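Local atomic coordinates of twin-arginine translocation pathway signal protein (PDB entry 2RJO), a protein that binds beta-D-galactopyranose in the cleft between the two lobes of a periplasmic binding protein fold, and probably serves sugar uptake or sensing. Residues Thr92-Lys97 with Ala112-Asp117; Arg281-Cys286 with Gly319-Arg324; Pro71-Asp76 with Phe146-Ala151; Thr7-Phe12 with Leu65-Asp70. One frame throughout, in Å; residues are numbered along the deposited sequence.

Contact 1: residues Thr92-Lys97 with Ala112-Asp117. With GAL (beta-D-galactopyranose), chain B.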
# COMPACT_ATOMS: atom_id res chain seq x y z
N THR A 92 9.39 -0.97 -11.93
CA THR A 92 8.24 -0.14 -11.57
C THR A 92 8.25 -0.04 -10.05
O THR A 92 8.47 -1.03 -9.36
CB THR A 92 6.92 -0.79 -12.05
OG1 THR A 92 6.77 -0.56 -13.45
CG2 THR A 92 5.72 -0.18 -11.32
N THR A 93 8.02 1.16 -9.54
CA THR A 93 8.00 1.39 -8.09
C THR A 93 6.59 1.58 -7.57
O THR A 93 5.72 2.11 -8.26
CB THR A 93 8.85 2.63 -7.73
OG1 THR A 93 10.24 2.30 -7.82
CG2 THR A 93 8.56 3.08 -6.31
N ILE A 94 6.36 1.15 -6.33
CA ILE A 94 5.06 1.27 -5.70
C ILE A 94 5.20 1.90 -4.32
O ILE A 94 6.00 1.45 -3.51
CB ILE A 94 4.39 -0.11 -5.49
CG1 ILE A 94 4.44 -0.93 -6.78
CG2 ILE A 94 2.95 0.08 -5.05
CD1 ILE A 94 3.57 -0.38 -7.88
N TRP A 95 4.43 2.96 -4.05
CA TRP A 95 4.43 3.61 -2.75
C TRP A 95 5.64 4.45 -2.30
O TRP A 95 5.53 5.66 -2.16
CB TRP A 95 4.16 2.58 -1.64
CG TRP A 95 2.75 2.00 -1.59
CD1 TRP A 95 2.41 0.68 -1.58
CD2 TRP A 95 1.51 2.73 -1.52
NE1 TRP A 95 1.04 0.54 -1.53
CE2 TRP A 95 0.47 1.78 -1.49
CE3 TRP A 95 1.19 4.09 -1.50
CZ2 TRP A 95 -0.88 2.15 -1.43
CZ3 TRP A 95 -0.16 4.46 -1.44
CH2 TRP A 95 -1.17 3.49 -1.41
N ASN A 96 6.77 3.80 -2.07
CA ASN A 96 7.95 4.49 -1.54
C ASN A 96 9.08 4.88 -2.50
O ASN A 96 9.57 4.07 -3.28
CB ASN A 96 8.57 3.66 -0.40
CG ASN A 96 7.57 3.30 0.68
OD1 ASN A 96 6.97 4.16 1.31
ND2 ASN A 96 7.40 2.00 0.92
N LYS A 97 9.49 6.14 -2.41
CA LYS A 97 10.58 6.67 -3.21
C LYS A 97 10.87 8.10 -2.78
O LYS A 97 10.00 8.77 -2.21
CB LYS A 97 10.22 6.68 -4.70
CG LYS A 97 9.35 7.86 -5.13
CD LYS A 97 9.26 7.96 -6.65
CE LYS A 97 8.51 9.21 -7.08
NZ LYS A 97 9.22 10.49 -6.75
N ALA A 112 7.85 3.23 -14.29
CA ALA A 112 6.87 4.07 -13.61
C ALA A 112 6.81 3.90 -12.10
O ALA A 112 7.30 2.92 -11.55
CB ALA A 112 5.48 3.83 -14.22
N HIS A 113 6.21 4.89 -11.46
CA HIS A 113 6.00 4.89 -10.02
C HIS A 113 4.48 4.97 -9.86
O HIS A 113 3.83 5.81 -10.49
CB HIS A 113 6.65 6.11 -9.37
CG HIS A 113 6.39 6.21 -7.90
ND1 HIS A 113 6.82 5.26 -7.00
CD2 HIS A 113 5.70 7.13 -7.18
CE1 HIS A 113 6.41 5.59 -5.79
NE2 HIS A 113 5.73 6.72 -5.87
N LEU A 114 3.92 4.09 -9.05
CA LEU A 114 2.48 4.09 -8.83
C LEU A 114 2.20 4.40 -7.37
O LEU A 114 2.94 3.98 -6.48
CB LEU A 114 1.89 2.72 -9.17
CG LEU A 114 2.12 2.18 -10.58
CD1 LEU A 114 1.38 0.87 -10.70
CD2 LEU A 114 1.66 3.18 -11.63
N SER A 115 1.13 5.14 -7.11
CA SER A 115 0.80 5.48 -5.75
C SER A 115 -0.63 5.99 -5.67
O SER A 115 -1.34 6.04 -6.67
CB SER A 115 1.76 6.55 -5.23
OG SER A 115 1.58 6.77 -3.84
N TYR A 116 -1.05 6.34 -4.46
CA TYR A 116 -2.38 6.87 -4.24
C TYR A 116 -2.20 8.07 -3.34
O TYR A 116 -1.18 8.18 -2.65
CB TYR A 116 -3.26 5.84 -3.55
CG TYR A 116 -3.55 4.62 -4.38
CD1 TYR A 116 -4.80 4.42 -4.93
CD2 TYR A 116 -2.58 3.64 -4.57
CE1 TYR A 116 -5.10 3.27 -5.65
CE2 TYR A 116 -2.86 2.48 -5.29
CZ TYR A 116 -4.12 2.30 -5.83
OH TYR A 116 -4.42 1.15 -6.53
N ASP A 117 -3.19 8.95 -3.36
CA ASP A 117 -3.19 10.17 -2.56
C ASP A 117 -3.47 9.84 -1.09
O ASP A 117 -4.63 9.86 -0.66
CB ASP A 117 -4.25 11.12 -3.10
CG ASP A 117 -4.28 12.44 -2.37
OD1 ASP A 117 -3.72 12.54 -1.26
OD2 ASP A 117 -4.89 13.39 -2.92
C1 GAL B . 2.17 -1.96 3.64
C2 GAL B . 0.81 -1.24 3.82
C3 GAL B . 0.47 -0.49 2.52
C4 GAL B . 1.59 0.53 2.24
C5 GAL B . 2.92 -0.27 2.11
C6 GAL B . 4.04 0.71 1.84
O1 GAL B . 2.50 -2.65 4.86
O2 GAL B . -0.21 -2.21 4.08
O3 GAL B . -0.77 0.20 2.66
O4 GAL B . 1.68 1.43 3.34
O5 GAL B . 3.21 -0.98 3.36
O6 GAL B . 5.24 -0.04 1.72
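Thr93 and Leu114 join strand 90-94 to strand 110-115 through parallel-sheet backbone bonds. Thr93 N donates to Ala112 O at 2.8 Å, and Thr93 O receives Leu114 N at 2.8 Å. Past the end of its strand, Trp95 N still gives Leu114 O a bond of 3.0 Å, nearly straight at 169°, which ties the start of the sugar-binding loop to the sheet.

Apolar packing occupies the face of Ile94 and Leu114. Their side chains lie side by side and point the same way, with Ile94 CD1 3.8 Å from Leu114 CB; Ile259 and Met263 of helix 253-268 also meet Leu114. Branched aliphatic residues suit this buried layer between sheet and helix.

On the other face, Lys97 crosses the imidazole of His113. Its CD stands 3.5 Å from the His113 ring centroid, almost on the ring normal, in a CH-pi contact. The last torsion bends the chain (chi4 67°) and turns NZ to Leu101 O and Tyr323 OH.

Aromatic contacts finish the loop end. Trp95 CH2 touches Tyr116 CD2 at 3.5 Å, the rings inclined by 34°, while one indole face carries GAL C4, 3.8 Å above the plane and displaced toward the rim. Trp95 NE1 bonds Tyr19 OH. Asn96 ND2 is held chiefly by Pro71 O and gives GAL O6 only a weak bond of 3.1 Å.

The chemistry is that of a carbohydrate site: a flat indole receives the apolar C-H side of the pyranose, and an amide secured by the protein meets its hydroxymethyl oxygen.

Contact 2: residues Arg281-Cys286 with Gly319-Arg324. With SO4 (sulfate ion), chain C.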
# COMPACT_ATOMS: atom_id res chain seq x y z
N ARG A 281 1.37 9.39 -16.37
CA ARG A 281 1.41 7.98 -16.76
C ARG A 281 2.76 7.40 -16.37
O ARG A 281 3.00 6.20 -16.48
CB ARG A 281 1.15 7.82 -18.26
CG ARG A 281 -0.29 8.17 -18.60
CD ARG A 281 -0.65 7.80 -20.00
NE ARG A 281 -2.09 7.85 -20.18
CZ ARG A 281 -2.72 7.46 -21.28
NH1 ARG A 281 -2.03 6.99 -22.32
NH2 ARG A 281 -4.04 7.49 -21.34
N ARG A 282 3.64 8.29 -15.90
CA ARG A 282 4.98 7.94 -15.44
C ARG A 282 4.99 7.88 -13.91
O ARG A 282 5.57 6.98 -13.32
CB ARG A 282 5.98 8.97 -15.95
CG ARG A 282 6.60 8.61 -17.29
CD ARG A 282 7.61 7.48 -17.09
NE ARG A 282 8.44 7.28 -18.26
CZ ARG A 282 9.70 6.89 -18.24
NH1 ARG A 282 10.32 6.64 -17.09
NH2 ARG A 282 10.35 6.72 -19.38
N GLU A 283 4.34 8.87 -13.30
CA GLU A 283 4.20 8.96 -11.85
C GLU A 283 2.71 9.20 -11.66
O GLU A 283 2.22 10.31 -11.87
CB GLU A 283 4.98 10.14 -11.27
CG GLU A 283 6.47 9.92 -11.21
CD GLU A 283 7.18 10.96 -10.36
OE1 GLU A 283 6.51 11.91 -9.91
OE2 GLU A 283 8.41 10.83 -10.15
N SER A 284 1.99 8.15 -11.28
CA SER A 284 0.54 8.24 -11.14
C SER A 284 -0.06 8.03 -9.76
O SER A 284 0.43 7.25 -8.95
CB SER A 284 -0.11 7.22 -12.09
OG SER A 284 0.62 7.08 -13.31
N PHE A 285 -1.14 8.76 -9.49
CA PHE A 285 -1.91 8.57 -8.27
C PHE A 285 -3.02 7.76 -8.89
O PHE A 285 -3.56 8.17 -9.92
CB PHE A 285 -2.47 9.89 -7.73
CG PHE A 285 -1.71 10.45 -6.57
CD1 PHE A 285 -2.00 11.72 -6.09
CD2 PHE A 285 -0.70 9.71 -5.96
CE1 PHE A 285 -1.29 12.26 -5.02
CE2 PHE A 285 0.02 10.23 -4.89
CZ PHE A 285 -0.28 11.51 -4.41
N CYS A 286 -3.37 6.62 -8.32
CA CYS A 286 -4.41 5.79 -8.91
C CYS A 286 -5.74 5.94 -8.18
O CYS A 286 -5.80 6.48 -7.07
CB CYS A 286 -3.99 4.33 -8.91
SG CYS A 286 -2.34 4.07 -9.61
N GLY A 319 -4.50 10.78 -11.58
CA GLY A 319 -3.73 11.97 -11.90
C GLY A 319 -2.27 11.74 -11.56
O GLY A 319 -1.91 10.64 -11.15
N PRO A 320 -1.40 12.74 -11.74
CA PRO A 320 0.01 12.54 -11.41
C PRO A 320 0.21 12.60 -9.91
O PRO A 320 -0.64 13.11 -9.19
CB PRO A 320 0.71 13.69 -12.12
CG PRO A 320 -0.30 14.79 -12.02
CD PRO A 320 -1.61 14.07 -12.34
N VAL A 321 1.33 12.06 -9.42
CA VAL A 321 1.59 12.11 -7.99
C VAL A 321 1.83 13.58 -7.68
O VAL A 321 2.41 14.31 -8.50
CB VAL A 321 2.83 11.29 -7.60
CG1 VAL A 321 2.65 9.84 -8.04
CG2 VAL A 321 4.07 11.89 -8.22
N VAL A 322 1.36 14.03 -6.52
CA VAL A 322 1.55 15.41 -6.12
C VAL A 322 2.42 15.43 -4.87
O VAL A 322 2.45 14.46 -4.12
CB VAL A 322 0.20 16.10 -5.78
CG1 VAL A 322 -0.76 15.95 -6.94
CG2 VAL A 322 -0.40 15.50 -4.51
N TYR A 323 3.12 16.54 -4.66
CA TYR A 323 3.98 16.68 -3.50
C TYR A 323 3.66 18.00 -2.82
O TYR A 323 3.65 19.05 -3.46
CB TYR A 323 5.45 16.69 -3.93
CG TYR A 323 5.87 15.55 -4.83
CD1 TYR A 323 5.78 15.66 -6.22
CD2 TYR A 323 6.42 14.38 -4.30
CE1 TYR A 323 6.24 14.64 -7.06
CE2 TYR A 323 6.88 13.36 -5.13
CZ TYR A 323 6.79 13.49 -6.51
OH TYR A 323 7.28 12.49 -7.33
N ARG A 324 3.40 17.95 -1.51
CA ARG A 324 3.09 19.16 -0.76
C ARG A 324 4.34 20.04 -0.62
O ARG A 324 5.45 19.53 -0.41
CB ARG A 324 2.57 18.79 0.63
CG ARG A 324 1.24 18.05 0.63
CD ARG A 324 1.27 16.90 1.62
NE ARG A 324 1.49 17.31 3.01
CZ ARG A 324 2.18 16.61 3.90
NH1 ARG A 324 2.72 15.45 3.56
NH2 ARG A 324 2.31 17.04 5.14
S SO4 C . 3.88 14.44 0.35
O1 SO4 C . 2.41 14.43 0.43
O2 SO4 C . 4.31 15.52 -0.57
O3 SO4 C . 4.35 13.15 -0.18
O4 SO4 C . 4.46 14.64 1.68
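Phe285 and Gly319 form the tight part of this contact. Phe285 N gives Gly319 O a straight bond of 2.6 Å, and Gly319 N answers to Phe285 O at 3.2 Å. Gly319 is nearly fully extended, and a side chain there would run into Pro320 CD. The phenyl ring of Phe285 lies under the chain that follows: Val321 CA sits 3.8 Å from the Phe285 ring centroid, over its centre. Val321 N donates to Glu283 O at 3.1 Å from well above the carbonyl plane.

The pairing is antiparallel, with Ser284 and Pro320 as the non-hydrogen-bonded pair, a place where proline's missing N-H costs this pairing no bond. It brings the C-terminal strand 317-320 against strand 283-291 in the sheet of the first lobe, most of whose strands are parallel.

Beyond Val321 the packing thins. Exposed Val322 crosses Phe285 at about a right angle, touching Phe285 CE1 with CG2 at 3.4 Å. Tyr323 OH reaches back to donate to Glu283 OE1 at 2.8 Å, arriving from above the carboxylate plane; Glu283 OE2 is hydrogen-bonded to His102 ND1. At the exposed end, Arg324 N binds O2 of a sulfate at 2.8 Å, an ion probably from the crystallisation liquor.

Contact 3: residues Pro71-Asp76 with Phe146-Ala151. With GAL (beta-D-galactopyranose), chain B.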
# COMPACT_ATOMS: atom_id res chain seq x y z
N PRO A 71 9.41 -0.58 -2.44
CA PRO A 71 10.59 -0.33 -1.60
C PRO A 71 10.30 -0.31 -0.10
O PRO A 71 9.39 0.38 0.35
CB PRO A 71 11.09 1.02 -2.11
CG PRO A 71 10.74 0.97 -3.55
CD PRO A 71 9.32 0.43 -3.50
N ASN A 72 11.09 -1.07 0.65
CA ASN A 72 10.97 -1.16 2.11
C ASN A 72 10.98 0.24 2.72
O ASN A 72 10.22 0.55 3.62
CB ASN A 72 12.12 -2.00 2.66
CG ASN A 72 12.06 -2.16 4.16
OD1 ASN A 72 11.05 -2.62 4.71
ND2 ASN A 72 13.15 -1.81 4.85
N ASP A 73 11.86 1.09 2.20
CA ASP A 73 11.97 2.48 2.65
C ASP A 73 12.16 3.32 1.39
O ASP A 73 12.57 2.81 0.35
CB ASP A 73 13.18 2.66 3.59
CG ASP A 73 12.76 3.00 5.03
OD1 ASP A 73 11.64 3.54 5.21
OD2 ASP A 73 13.56 2.74 5.98
N SER A 74 11.87 4.61 1.49
CA SER A 74 12.00 5.49 0.33
C SER A 74 13.43 5.62 -0.19
O SER A 74 13.64 5.90 -1.37
CB SER A 74 11.44 6.87 0.68
OG SER A 74 10.13 6.73 1.19
N ALA A 75 14.42 5.40 0.67
CA ALA A 75 15.82 5.49 0.27
C ALA A 75 16.20 4.35 -0.66
O ALA A 75 16.92 4.55 -1.64
CB ALA A 75 16.72 5.47 1.49
N ASP A 76 15.71 3.14 -0.35
CA ASP A 76 16.00 1.94 -1.13
C ASP A 76 15.65 2.08 -2.61
O ASP A 76 16.31 1.50 -3.46
CB ASP A 76 15.24 0.75 -0.57
CG ASP A 76 15.60 0.45 0.86
OD1 ASP A 76 16.81 0.33 1.14
OD2 ASP A 76 14.68 0.32 1.70
N PHE A 146 7.83 5.24 9.85
CA PHE A 146 8.07 6.68 9.84
C PHE A 146 8.41 7.31 8.48
O PHE A 146 7.73 8.24 8.04
CB PHE A 146 9.18 6.98 10.86
CG PHE A 146 9.78 8.35 10.73
CD1 PHE A 146 8.98 9.49 10.79
CD2 PHE A 146 11.16 8.50 10.55
CE1 PHE A 146 9.55 10.77 10.67
CE2 PHE A 146 11.74 9.77 10.42
CZ PHE A 146 10.93 10.91 10.48
N SER A 147 9.44 6.80 7.83
CA SER A 147 9.87 7.37 6.55
C SER A 147 9.08 7.01 5.28
O SER A 147 9.30 7.64 4.24
CB SER A 147 11.35 7.05 6.33
OG SER A 147 11.57 5.64 6.32
N ASN A 148 8.19 6.02 5.35
CA ASN A 148 7.39 5.62 4.18
C ASN A 148 6.47 6.74 3.69
O ASN A 148 5.81 7.41 4.49
CB ASN A 148 6.54 4.39 4.52
CG ASN A 148 7.31 3.09 4.42
OD1 ASN A 148 8.53 3.06 4.56
ND2 ASN A 148 6.58 1.99 4.19
N VAL A 149 6.43 6.94 2.37
CA VAL A 149 5.59 7.99 1.81
C VAL A 149 4.10 7.85 2.15
O VAL A 149 3.44 8.84 2.44
CB VAL A 149 5.76 8.07 0.29
CG1 VAL A 149 4.91 9.20 -0.28
CG2 VAL A 149 7.22 8.31 -0.06
N PRO A 150 3.55 6.62 2.11
CA PRO A 150 2.13 6.53 2.45
C PRO A 150 1.87 6.77 3.94
O PRO A 150 0.82 7.30 4.32
CB PRO A 150 1.74 5.12 1.98
CG PRO A 150 3.02 4.34 2.09
CD PRO A 150 4.05 5.34 1.58
N ALA A 151 2.83 6.40 4.78
CA ALA A 151 2.68 6.60 6.22
C ALA A 151 2.63 8.10 6.53
O ALA A 151 1.84 8.55 7.36
CB ALA A 151 3.87 5.97 6.96
C1 GAL B . 2.17 -1.96 3.64
C2 GAL B . 0.81 -1.24 3.82
C3 GAL B . 0.47 -0.49 2.52
C4 GAL B . 1.59 0.53 2.24
C5 GAL B . 2.92 -0.27 2.11
C6 GAL B . 4.04 0.71 1.84
O1 GAL B . 2.50 -2.65 4.86
O2 GAL B . -0.21 -2.21 4.08
O3 GAL B . -0.77 0.20 2.66
O4 GAL B . 1.68 1.43 3.34
O5 GAL B . 3.21 -0.98 3.36
O6 GAL B . 5.24 -0.04 1.72
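The carboxylate of Asp73 and the amide of Asn148 are the flat groups here; their side chains cross at about a right angle, with planes 75° apart. One end of the amide lies by the loop of Asn72 and Asp73: the atom modelled as Asn148 OD1 is 3.2 Å from Asn72 O and 3.2 Å from Asp73 OD1. The other end turns to the sugar and approaches GAL O6, though which atom stands there is uncertain. Two oxygens beside a modelled oxygen suggest that the amide is probably turned over; with its ends exchanged, those approaches may be hydrogen bonds.

Ser74 supplies the other touch. Its OG, anti to the carbonyl carbon (chi1 -52°), gives Ser147 O a weak bond of 3.3 Å and lies 3.5 Å from Val149 CG2. A short hydroxyl side chain suits this approach to a backbone carbonyl. Within the same segment, Asp73 N makes a weak bond of 3.0 Å to Asp76 OD2.

Asn96 lies between the two segments and weakly accepts the N-H of Val149 through OD1. Val149 opens helix 149-163, and Asn148 stands at the N-cap position. Next in the helix, Pro150 CG touches the sugar, 3.4 Å from GAL O4, with GAL C6 also near.

Small polar residues meeting lightly across a cleft rim, beside a bound sugar, are consistent with the closed, ligand-bound state of a two-lobed periplasmic binding protein, each lobe contributing one segment.

Contact 4: residues Thr7-Phe12 with Leu65-Asp70. With GAL (beta-D-galactopyranose), chain B.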
# COMPACT_ATOMS: atom_id res chain seq x y z
N THR A 7 12.52 -12.71 -17.06
CA THR A 7 12.06 -13.12 -15.74
C THR A 7 11.22 -12.00 -15.13
O THR A 7 11.54 -10.83 -15.28
CB THR A 7 13.25 -13.45 -14.79
OG1 THR A 7 13.96 -14.58 -15.30
CG2 THR A 7 12.75 -13.80 -13.40
N LEU A 8 10.13 -12.37 -14.48
CA LEU A 8 9.30 -11.37 -13.83
C LEU A 8 9.53 -11.55 -12.33
O LEU A 8 9.48 -12.67 -11.83
CB LEU A 8 7.82 -11.58 -14.18
CG LEU A 8 7.44 -11.44 -15.66
CD1 LEU A 8 5.96 -11.69 -15.84
CD2 LEU A 8 7.80 -10.05 -16.15
N ALA A 9 9.81 -10.45 -11.63
CA ALA A 9 10.04 -10.53 -10.19
C ALA A 9 9.26 -9.46 -9.44
O ALA A 9 9.00 -8.38 -9.96
CB ALA A 9 11.52 -10.39 -9.89
N CYS A 10 8.87 -9.79 -8.21
CA CYS A 10 8.12 -8.86 -7.38
C CYS A 10 8.73 -8.80 -5.98
O CYS A 10 8.84 -9.83 -5.29
CB CYS A 10 6.66 -9.30 -7.30
SG CYS A 10 5.57 -8.13 -6.47
N SER A 11 9.15 -7.61 -5.57
CA SER A 11 9.77 -7.42 -4.26
C SER A 11 8.88 -6.64 -3.30
O SER A 11 8.36 -5.58 -3.63
CB SER A 11 11.10 -6.67 -4.40
OG SER A 11 11.64 -6.37 -3.12
N PHE A 12 8.72 -7.18 -2.10
CA PHE A 12 7.91 -6.55 -1.07
C PHE A 12 8.33 -6.94 0.34
O PHE A 12 9.13 -7.86 0.54
CB PHE A 12 6.43 -6.87 -1.32
CG PHE A 12 6.15 -8.31 -1.52
CD1 PHE A 12 5.84 -9.14 -0.44
CD2 PHE A 12 6.23 -8.87 -2.80
CE1 PHE A 12 5.60 -10.50 -0.63
CE2 PHE A 12 5.99 -10.24 -3.00
CZ PHE A 12 5.68 -11.05 -1.91
N LEU A 65 15.31 -8.89 -16.93
CA LEU A 65 14.34 -8.94 -15.84
C LEU A 65 13.39 -7.74 -15.79
O LEU A 65 13.75 -6.62 -16.16
CB LEU A 65 15.11 -9.06 -14.51
CG LEU A 65 14.42 -8.81 -13.17
CD1 LEU A 65 13.52 -9.98 -12.80
CD2 LEU A 65 15.48 -8.62 -12.09
N VAL A 66 12.17 -7.99 -15.32
CA VAL A 66 11.16 -6.96 -15.16
C VAL A 66 10.73 -7.02 -13.69
O VAL A 66 10.12 -7.98 -13.25
CB VAL A 66 9.92 -7.21 -16.05
CG1 VAL A 66 8.85 -6.17 -15.74
CG2 VAL A 66 10.31 -7.12 -17.51
N LEU A 67 11.07 -5.97 -12.96
CA LEU A 67 10.78 -5.89 -11.54
C LEU A 67 9.67 -4.92 -11.13
O LEU A 67 9.64 -3.77 -11.58
CB LEU A 67 12.06 -5.53 -10.79
CG LEU A 67 11.95 -5.36 -9.28
CD1 LEU A 67 11.65 -6.71 -8.67
CD2 LEU A 67 13.24 -4.80 -8.74
N ASN A 68 8.77 -5.38 -10.27
CA ASN A 68 7.69 -4.55 -9.73
C ASN A 68 7.94 -4.56 -8.23
O ASN A 68 7.64 -5.54 -7.56
CB ASN A 68 6.31 -5.16 -10.03
CG ASN A 68 5.18 -4.28 -9.52
OD1 ASN A 68 5.37 -3.09 -9.29
ND2 ASN A 68 3.99 -4.87 -9.35
N VAL A 69 8.49 -3.46 -7.72
CA VAL A 69 8.85 -3.40 -6.30
C VAL A 69 8.24 -2.30 -5.44
O VAL A 69 8.05 -1.16 -5.87
CB VAL A 69 10.40 -3.29 -6.16
CG1 VAL A 69 10.90 -2.05 -6.91
CG2 VAL A 69 10.80 -3.23 -4.69
N ASP A 70 7.94 -2.68 -4.20
CA ASP A 70 7.39 -1.80 -3.17
C ASP A 70 8.59 -1.63 -2.23
O ASP A 70 8.82 -2.46 -1.35
CB ASP A 70 6.24 -2.53 -2.44
CG ASP A 70 5.60 -1.68 -1.34
OD1 ASP A 70 6.27 -0.80 -0.76
OD2 ASP A 70 4.41 -1.91 -1.04
C1 GAL B . 2.17 -1.96 3.64
C2 GAL B . 0.81 -1.24 3.82
C3 GAL B . 0.47 -0.49 2.52
C4 GAL B . 1.59 0.53 2.24
C5 GAL B . 2.92 -0.27 2.11
C6 GAL B . 4.04 0.71 1.84
O1 GAL B . 2.50 -2.65 4.86
O2 GAL B . -0.21 -2.21 4.08
O3 GAL B . -0.77 0.20 2.66
O4 GAL B . 1.68 1.43 3.34
O5 GAL B . 3.21 -0.98 3.36
O6 GAL B . 5.24 -0.04 1.72
O HOH W 1 10.98 -4.27 -1.43
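Ala9 and Asn68 belong to neighbouring parallel strands, 7-12 and 65-69, of the Rossmann-like first lobe, where strand 38-42 flanks 7-12 and strand 90-94 flanks 65-69. The two segments run 20° from parallel and are laced by five backbone bonds. Asn68 N reaches Ala9 O at 3.0 Å; the longest of the ladder, Ser11 N to Asn68 O at 3.2 Å, comes from above the carbonyl plane and is bent to 148°.

On the face of Ala9 and Leu65 the packing is apolar. Leu65 CD1 swings across to Ala9 CB, 3.6 Å away, and Leu57 of helix 47-60 meets both residues. The small methyl of Ala9 lets CD1 of both Leu65 and Leu67 come against it. Farther along, Ser11 CB presses on Val69 CG2 at 3.5 Å, tighter than usual for two carbons.

The face toward helix 18-34 carries Leu8 and Val66, side by side and pointing the same way, with Leu8 CD2 3.5 Å from Val66 CB. Asn68 also lies there, a buried polar residue whose ND2 is satisfied by Leu256 O and Gly257 O.

At the C-terminal ends the sheet opens to the sugar. A water links the two segments, 2.8 Å from Ser11 OG and donating to Asp70 O at 2.8 Å. CG of Asp70 is anti to the backbone N (chi1 -180°); in the galactose pocket its OD2 is bonded to Tyr20 OH, and Asp70 OD1 accepts the hydroxyl hydrogen of GAL O6 at 2.8 Å.

Contacts 4, 1 and 2 lie across one sheet of the first lobe, from strand 7-12 through 65-69, 90-94 and 110-115 to 283-291 and 317-320. The centres of contacts 4 and 1 are about 13 Å apart, those of 1 and 2 about 8 Å, and those of 4 and 2 about 21 Å. Along the chain, contact 4 closes before contacts 1 and 2 open in turn, while contact 1 is nested inside the loop closed by contact 3. Contact 3, centred about 10 Å from contact 1, joins this lobe across the cleft to the one built on the parallel sheet. Contacts 1, 3 and 4 touch the galactose, so their loops converge on the cleft.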